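Local coordinates for gram-negative insecticidal protein (Chromobacterium piscinae, PDB 6FBM) that kills insects as a toxin of the MACPF and beta-tripod families and, like many MACPF proteins, probably acts by forming pores in target membranes, at residues Ser338-Val343 with Arg361-Val366; Gly351-Gly356 with Asp436-His441. One frame throughout, in Å; residues are numbered along the deposited sequence.

Contact 1. Residues Ser338-Val343 with Arg361-Val366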
ATOM      1  N   SER A 338     -95.069  -7.032 -12.853  1.00 24.05           N
ATOM      2  CA  SER A 338     -95.864  -8.256 -12.717  1.00 24.02           C
ATOM      3  C   SER A 338     -95.081  -9.202 -11.842  1.00 22.64           C
ATOM      4  O   SER A 338     -95.582  -9.654 -10.796  1.00 24.64           O
ATOM      5  CB  SER A 338     -96.154  -8.906 -14.084  1.00 24.88           C
ATOM      6  OG  SER A 338     -96.611  -7.923 -15.016  1.00 27.71           O
ATOM      7  N   GLU A 339     -93.828  -9.448 -12.242  1.00 19.51           N
ATOM      8  CA  GLU A 339     -92.965 -10.377 -11.521  1.00 17.79           C
ATOM      9  C   GLU A 339     -92.366  -9.786 -10.254  1.00 17.42           C
ATOM     10  O   GLU A 339     -92.223  -8.563 -10.105  1.00 18.62           O
ATOM     11  CB  GLU A 339     -91.892 -10.915 -12.440  1.00 17.24           C
ATOM     12  CG  GLU A 339     -92.461 -11.699 -13.615  1.00 16.59           C
ATOM     13  CD  GLU A 339     -91.388 -12.132 -14.575  1.00 15.99           C
ATOM     14  OE1 GLU A 339     -91.623 -13.081 -15.343  1.00 15.60           O
ATOM     15  OE2 GLU A 339     -90.301 -11.525 -14.566  1.00 15.36           O
ATOM     16  N   ASP A 340     -92.085 -10.673  -9.312  1.00 16.74           N
ATOM     17  CA  ASP A 340     -91.420 -10.327  -8.069  1.00 16.28           C
ATOM     18  C   ASP A 340     -89.906 -10.422  -8.331  1.00 15.14           C
ATOM     19  O   ASP A 340     -89.448 -11.287  -9.075  1.00 14.06           O
ATOM     20  CB  ASP A 340     -91.786 -11.321  -6.953  1.00 17.16           C
ATOM     21  CG  ASP A 340     -93.237 -11.230  -6.483  1.00 18.00           C
ATOM     22  OD1 ASP A 340     -93.803 -10.121  -6.413  1.00 17.86           O
ATOM     23  OD2 ASP A 340     -93.785 -12.309  -6.109  1.00 19.95           O
ATOM     24  N   LEU A 341     -89.140  -9.538  -7.704  1.00 14.21           N
ATOM     25  CA  LEU A 341     -87.684  -9.569  -7.744  1.00 13.81           C
ATOM     26  C   LEU A 341     -87.167  -9.368  -6.343  1.00 13.04           C
ATOM     27  O   LEU A 341     -87.578  -8.444  -5.663  1.00 12.31           O
ATOM     28  CB  LEU A 341     -87.122  -8.428  -8.593  1.00 14.00           C
ATOM     29  CG  LEU A 341     -85.603  -8.308  -8.669  1.00 14.16           C
ATOM     30  CD1 LEU A 341     -85.002  -9.560  -9.287  1.00 14.42           C
ATOM     31  CD2 LEU A 341     -85.239  -7.074  -9.472  1.00 14.64           C
ATOM     32  N   ALA A 342     -86.265 -10.244  -5.921  1.00 12.38           N
ATOM     33  CA  ALA A 342     -85.469  -9.997  -4.748  1.00 11.87           C
ATOM     34  C   ALA A 342     -83.993 -10.227  -5.131  1.00 11.57           C
ATOM     35  O   ALA A 342     -83.667 -11.089  -5.977  1.00 11.68           O
ATOM     36  CB  ALA A 342     -85.897 -10.896  -3.620  1.00 11.92           C
ATOM     37  N   VAL A 343     -83.124  -9.423  -4.515  1.00 10.29           N
ATOM     38  CA  VAL A 343     -81.706  -9.516  -4.743  1.00  9.89           C
ATOM     39  C   VAL A 343     -80.990  -9.644  -3.431  1.00  9.47           C
ATOM     40  O   VAL A 343     -81.468  -9.205  -2.388  1.00  9.60           O
ATOM     41  CB  VAL A 343     -81.146  -8.319  -5.527  1.00 10.14           C
ATOM     42  CG1 VAL A 343     -81.684  -8.328  -6.954  1.00 10.17           C
ATOM     43  CG2 VAL A 343     -81.439  -6.989  -4.822  1.00 10.13           C
ATOM     44  N   ARG A 361     -86.732 -14.486  -8.834  1.00 14.68           N
ATOM     45  CA  ARG A 361     -88.085 -14.092  -9.205  1.00 15.08           C
ATOM     46  C   ARG A 361     -89.091 -14.333  -8.077  1.00 15.62           C
ATOM     47  O   ARG A 361     -90.072 -15.053  -8.255  1.00 17.49           O
ATOM     48  CB  ARG A 361     -88.537 -14.815 -10.470  1.00 15.11           C
ATOM     49  CG  ARG A 361     -89.681 -14.069 -11.177  1.00 15.24           C
ATOM     50  CD  ARG A 361     -90.177 -14.855 -12.360  1.00 15.22           C
ATOM     51  NE  ARG A 361     -89.139 -15.052 -13.347  1.00 15.63           N
ATOM     52  CZ  ARG A 361     -89.246 -15.863 -14.400  1.00 16.86           C
ATOM     53  NH1 ARG A 361     -90.365 -16.556 -14.630  1.00 17.54           N
ATOM     54  NH2 ARG A 361     -88.225 -15.982 -15.240  1.00 16.77           N
ATOM     55  N   ASN A 362     -88.868 -13.726  -6.916  1.00 15.51           N
ATOM     56  CA  ASN A 362     -89.767 -13.894  -5.760  1.00 14.95           C
ATOM     57  C   ASN A 362     -89.485 -12.805  -4.709  1.00 15.18           C
ATOM     58  O   ASN A 362     -88.679 -11.913  -4.954  1.00 13.86           O
ATOM     59  CB  ASN A 362     -89.636 -15.313  -5.187  1.00 14.78           C
ATOM     60  CG  ASN A 362     -88.280 -15.597  -4.567  1.00 14.61           C
ATOM     61  OD1 ASN A 362     -87.868 -14.923  -3.619  1.00 14.54           O
ATOM     62  ND2 ASN A 362     -87.611 -16.642  -5.052  1.00 14.28           N
ATOM     63  N   HIS A 363     -90.169 -12.878  -3.563  1.00 16.12           N
ATOM     64  CA  HIS A 363     -90.033 -11.911  -2.457  1.00 16.70           C
ATOM     65  C   HIS A 363     -89.506 -12.540  -1.169  1.00 17.17           C
ATOM     66  O   HIS A 363     -89.604 -11.925  -0.113  1.00 17.36           O
ATOM     67  CB  HIS A 363     -91.383 -11.256  -2.131  1.00 17.55           C
ATOM     68  CG  HIS A 363     -91.736 -10.082  -2.994  1.00 18.95           C
ATOM     69  ND1 HIS A 363     -90.895  -9.577  -3.969  1.00 19.18           N
ATOM     70  CD2 HIS A 363     -92.835  -9.287  -2.994  1.00 19.75           C
ATOM     71  CE1 HIS A 363     -91.476  -8.542  -4.549  1.00 19.20           C
ATOM     72  NE2 HIS A 363     -92.648  -8.342  -3.971  1.00 20.79           N
ATOM     73  N   ALA A 364     -88.907 -13.734  -1.253  1.00 18.08           N
ATOM     74  CA  ALA A 364     -88.453 -14.460  -0.065  1.00 17.88           C
ATOM     75  C   ALA A 364     -87.401 -13.691   0.723  1.00 18.14           C
ATOM     76  O   ALA A 364     -86.666 -12.869   0.159  1.00 18.63           O
ATOM     77  CB  ALA A 364     -87.907 -15.823  -0.452  1.00 17.32           C
ATOM     78  N   SER A 365     -87.363 -13.950   2.034  1.00 19.23           N
ATOM     79  CA  SER A 365     -86.324 -13.400   2.927  1.00 20.17           C
ATOM     80  C   SER A 365     -84.951 -14.060   2.775  1.00 18.48           C
ATOM     81  O   SER A 365     -83.970 -13.535   3.265  1.00 16.89           O
ATOM     82  CB  SER A 365     -86.766 -13.519   4.376  1.00 21.63           C
ATOM     83  OG  SER A 365     -87.615 -12.438   4.697  1.00 27.83           O
ATOM     84  N   VAL A 366     -84.939 -15.229   2.123  1.00 17.42           N
ATOM     85  CA  VAL A 366     -83.804 -16.136   2.021  1.00 17.31           C
ATOM     86  C   VAL A 366     -83.437 -16.275   0.539  1.00 17.63           C
ATOM     87  O   VAL A 366     -84.330 -16.389  -0.325  1.00 19.85           O
ATOM     88  CB  VAL A 366     -84.214 -17.527   2.531  1.00 17.72           C
ATOM     89  CG1 VAL A 366     -83.050 -18.515   2.466  1.00 18.74           C
ATOM     90  CG2 VAL A 366     -84.743 -17.429   3.953  1.00 18.76           C
TER
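Glu339 CG is anti to its carbonyl carbon (chi1 -62°), on a CB pointing toward the other segment; Arg361 CG is anti to its backbone N (chi1 -158°), on a chain that starts away but ends nearer. The two chains cross obliquely, with Glu339 CD 3.7 Å from Arg361 CD. Carboxylate and guanidinium lie almost parallel, their planes 10° apart, and Glu339 OE1 sits over one guanidinium face, 3.7 Å from Arg361 NE. This is a long salt bridge of charges alone, because no N-H points at the oxygen. The stronger partners lie elsewhere: Arg361 NE donates to Val455 O, and Glu339 OE1 pairs with Arg454. Arginine suits the site, since its methylenes pack while its end serves a backbone carbonyl.

The contact lies at the end of the antiparallel sheet of strands 326-331, 342-346 and 358-360, in the loop following its edge strand, probably in the beta-tripod part. Ala342 still pairs with Gln360, but beyond Gln360 the chain leaves the sheet in an Asx turn, Asn362 OD1 accepting from Ala364 N at 2.8 Å. No hydrogen bond joins the two backbones; Arg361 CA makes a CA-H...O contact with Asp340 O at 3.1 Å. Ala342 CB is small enough to sit 3.2 Å from Asn362 O.

Asp340 crosses His363 at about a right angle. Its CB makes a CH-pi contact over the ring face, 3.9 Å from the centroid, and Asp340 OD1 stands above the ring 3.2 Å from His363 NE2, without a hydrogen bond. Such a nearby carboxylate would tend to favour a protonated imidazole.

Contact 2. Residues Gly351-Gly356 with Asp436-His441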
ATOM      1  N   GLY A 351     -60.548  -9.779   2.947  1.00 17.65           N
ATOM      2  CA  GLY A 351     -60.092  -9.560   1.589  1.00 16.89           C
ATOM      3  C   GLY A 351     -60.838 -10.306   0.479  1.00 16.39           C
ATOM      4  O   GLY A 351     -60.415 -10.269  -0.697  1.00 15.89           O
ATOM      5  N   TYR A 352     -61.961 -10.959   0.815  1.00 14.91           N
ATOM      6  CA  TYR A 352     -62.831 -11.531  -0.202  1.00 13.99           C
ATOM      7  C   TYR A 352     -63.736 -10.430  -0.727  1.00 13.23           C
ATOM      8  O   TYR A 352     -64.126  -9.536   0.015  1.00 12.96           O
ATOM      9  CB  TYR A 352     -63.673 -12.654   0.356  1.00 13.83           C
ATOM     10  CG  TYR A 352     -62.951 -13.969   0.475  1.00 14.03           C
ATOM     11  CD1 TYR A 352     -62.234 -14.294   1.636  1.00 14.08           C
ATOM     12  CD2 TYR A 352     -63.023 -14.897  -0.544  1.00 13.49           C
ATOM     13  CE1 TYR A 352     -61.587 -15.496   1.758  1.00 13.90           C
ATOM     14  CE2 TYR A 352     -62.387 -16.110  -0.432  1.00 14.34           C
ATOM     15  CZ  TYR A 352     -61.655 -16.410   0.720  1.00 14.40           C
ATOM     16  OH  TYR A 352     -61.019 -17.630   0.816  1.00 13.99           O
ATOM     17  N   LYS A 353     -64.069 -10.505  -2.011  1.00 13.29           N
ATOM     18  CA  LYS A 353     -64.754  -9.406  -2.692  1.00 13.32           C
ATOM     19  C   LYS A 353     -65.990  -9.875  -3.461  1.00 12.08           C
ATOM     20  O   LYS A 353     -66.012 -10.966  -4.013  1.00 12.69           O
ATOM     21  CB  LYS A 353     -63.792  -8.698  -3.637  1.00 13.62           C
ATOM     22  CG  LYS A 353     -62.476  -8.256  -3.005  1.00 14.17           C
ATOM     23  CD  LYS A 353     -62.649  -7.152  -1.948  1.00 14.41           C
ATOM     24  CE  LYS A 353     -61.344  -6.871  -1.219  1.00 14.31           C
ATOM     25  NZ  LYS A 353     -61.398  -5.541  -0.561  1.00 15.12           N
ATOM     26  N   MET A 354     -67.000  -9.016  -3.476  1.00 10.84           N
ATOM     27  CA  MET A 354     -68.235  -9.213  -4.224  1.00  9.93           C
ATOM     28  C   MET A 354     -68.014  -8.891  -5.670  1.00  9.80           C
ATOM     29  O   MET A 354     -67.332  -7.899  -5.979  1.00  9.69           O
ATOM     30  CB  MET A 354     -69.330  -8.291  -3.678  1.00  9.54           C
ATOM     31  CG  MET A 354     -70.664  -8.341  -4.410  1.00  9.25           C
ATOM     32  SD  MET A 354     -71.776  -7.228  -3.577  1.00  8.65           S
ATOM     33  CE  MET A 354     -73.138  -7.230  -4.753  1.00  9.11           C
ATOM     34  N   VAL A 355     -68.598  -9.717  -6.549  1.00  9.71           N
ATOM     35  CA  VAL A 355     -68.593  -9.441  -7.994  1.00  9.96           C
ATOM     36  C   VAL A 355     -69.981  -9.233  -8.614  1.00 10.48           C
ATOM     37  O   VAL A 355     -70.084  -8.790  -9.770  1.00 10.60           O
ATOM     38  CB  VAL A 355     -67.857 -10.537  -8.760  1.00  9.95           C
ATOM     39  CG1 VAL A 355     -66.398 -10.531  -8.341  1.00 10.12           C
ATOM     40  CG2 VAL A 355     -68.485 -11.904  -8.539  1.00  9.78           C
ATOM     41  N   GLY A 356     -71.044  -9.528  -7.851  1.00 10.98           N
ATOM     42  CA  GLY A 356     -72.409  -9.423  -8.355  1.00 10.94           C
ATOM     43  C   GLY A 356     -73.434  -9.772  -7.313  1.00 10.95           C
ATOM     44  O   GLY A 356     -73.090 -10.329  -6.271  1.00 11.81           O
ATOM     45  N   ASP A 436     -66.876  -3.395  -1.042  1.00 14.86           N
ATOM     46  CA  ASP A 436     -66.138  -4.603  -1.373  1.00 14.68           C
ATOM     47  C   ASP A 436     -66.537  -5.192  -2.720  1.00 13.58           C
ATOM     48  O   ASP A 436     -66.184  -6.324  -3.031  1.00 13.71           O
ATOM     49  CB  ASP A 436     -66.298  -5.646  -0.249  1.00 16.10           C
ATOM     50  CG  ASP A 436     -65.729  -5.190   1.109  1.00 16.62           C
ATOM     51  OD1 ASP A 436     -64.828  -4.284   1.134  1.00 18.38           O
ATOM     52  OD2 ASP A 436     -66.157  -5.776   2.127  1.00 17.19           O
ATOM     53  N   TYR A 437     -67.242  -4.425  -3.554  1.00 12.97           N
ATOM     54  CA  TYR A 437     -67.453  -4.810  -4.950  1.00 11.96           C
ATOM     55  C   TYR A 437     -66.184  -4.557  -5.753  1.00 11.75           C
ATOM     56  O   TYR A 437     -65.556  -3.497  -5.637  1.00 10.34           O
ATOM     57  CB  TYR A 437     -68.611  -4.041  -5.588  1.00 11.87           C
ATOM     58  CG  TYR A 437     -69.049  -4.576  -6.938  1.00 11.67           C
ATOM     59  CD1 TYR A 437     -68.390  -4.207  -8.093  1.00 11.86           C
ATOM     60  CD2 TYR A 437     -70.134  -5.443  -7.047  1.00 12.00           C
ATOM     61  CE1 TYR A 437     -68.787  -4.699  -9.336  1.00 12.48           C
ATOM     62  CE2 TYR A 437     -70.546  -5.925  -8.284  1.00 12.38           C
ATOM     63  CZ  TYR A 437     -69.883  -5.539  -9.425  1.00 12.45           C
ATOM     64  OH  TYR A 437     -70.284  -6.015 -10.647  1.00 12.87           O
ATOM     65  N   VAL A 438     -65.840  -5.536  -6.595  1.00 11.88           N
ATOM     66  CA  VAL A 438     -64.707  -5.411  -7.476  1.00 12.29           C
ATOM     67  C   VAL A 438     -65.041  -5.900  -8.856  1.00 12.47           C
ATOM     68  O   VAL A 438     -65.961  -6.712  -9.051  1.00 13.05           O
ATOM     69  CB  VAL A 438     -63.466  -6.189  -6.957  1.00 12.46           C
ATOM     70  CG1 VAL A 438     -63.014  -5.611  -5.633  1.00 12.83           C
ATOM     71  CG2 VAL A 438     -63.756  -7.685  -6.828  1.00 12.57           C
ATOM     72  N   CYS A 439     -64.265  -5.389  -9.803  1.00 12.55           N
ATOM     73  CA  CYS A 439     -64.190  -5.935 -11.141  1.00 12.75           C
ATOM     74  C   CYS A 439     -62.982  -6.837 -11.208  1.00 13.42           C
ATOM     75  O   CYS A 439     -62.101  -6.766 -10.357  1.00 13.31           O
ATOM     76  CB  CYS A 439     -64.070  -4.799 -12.147  1.00 12.08           C
ATOM     77  SG  CYS A 439     -65.468  -3.711 -12.077  1.00 11.24           S
ATOM     78  N   VAL A 440     -62.950  -7.659 -12.243  1.00 14.46           N
ATOM     79  CA  VAL A 440     -61.960  -8.694 -12.404  1.00 15.79           C
ATOM     80  C   VAL A 440     -61.199  -8.373 -13.665  1.00 16.87           C
ATOM     81  O   VAL A 440     -61.798  -7.909 -14.631  1.00 17.97           O
ATOM     82  CB  VAL A 440     -62.650 -10.070 -12.516  1.00 16.79           C
ATOM     83  CG1 VAL A 440     -61.608 -11.196 -12.657  1.00 17.04           C
ATOM     84  CG2 VAL A 440     -63.502 -10.309 -11.271  1.00 17.08           C
ATOM     85  N   HIS A 441     -59.886  -8.584 -13.656  1.00 18.05           N
ATOM     86  CA  HIS A 441     -59.072  -8.254 -14.822  1.00 19.53           C
ATOM     87  C   HIS A 441     -59.454  -9.150 -16.007  1.00 20.87           C
ATOM     88  O   HIS A 441     -59.706 -10.342 -15.829  1.00 21.49           O
ATOM     89  CB  HIS A 441     -57.557  -8.348 -14.534  1.00 19.66           C
ATOM     90  CG  HIS A 441     -56.714  -7.744 -15.613  1.00 18.96           C
ATOM     91  ND1 HIS A 441     -56.043  -8.505 -16.543  1.00 19.32           N
ATOM     92  CD2 HIS A 441     -56.434  -6.458 -15.916  1.00 18.86           C
ATOM     93  CE1 HIS A 441     -55.401  -7.714 -17.388  1.00 19.22           C
ATOM     94  NE2 HIS A 441     -55.638  -6.466 -17.041  1.00 19.27           N
TER
HETATM   95  O   HOH W   1     -67.639  -7.836 -10.848  1.00  9.07           O
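Lys353 and Val438 cross at about a right angle, Lys353 CB resting 3.3 Å from Val438 CG2 while Lys353 CG meets Val438 CG1. The aliphatic stem of the lysine thus serves as an apolar surface, and the bend at chi2 (-67°) sets Lys353 CD 3.8 Å from Asp436 O. Lys353 NZ stays 4.0 Å from Asp436 OD1, beyond a salt bridge; the other oxygen of that carboxylate is bonded to Thr348.

Met354 runs extended past Tyr437, with Met354 CG 4.0 Å from Tyr437 CD2. One face of the tyrosine ring lies against Met354 O, and its hydroxyl hydrogen-bonds Gly419 O. Val355, beta-branched and compact, uses CG1 to touch Val438 and Val440, bringing the edge of the sheet containing strand 352-354 against strand 439-441 of a different sheet.

A single beta bridge joins the backbones: Met354 N donates to Asp436 O at 2.8 Å, and Val438 N to Met354 O at 2.9 Å, nearly straight on to the carbonyl. A water donates to both Val355 O and Val438 O. With most touching residues buried, these bonds and the shared water give the backbone atoms they join polar partners beside the apolar contacts.

How the contacts relate
Contact 1 lies near the surface, far from the middle of the chain, whereas contact 2 is buried and closer to it; their centres are about 24 Å apart and their nearest atoms about 8 Å, so they do not touch. Strands 342-346 and 352-354 follow one another in the chain, and the segments alternate along it. Contact 1 lies where the pairing of a three-stranded sheet stops, just past its edge strand 358-360; contact 2 brings together strands of two separate sheets. Place and chemistry agree: charged and polar side chains, with no hydrogen bond between the segments, in the first; backbone bonds, a bridging water and aliphatic or aromatic side chains in the second.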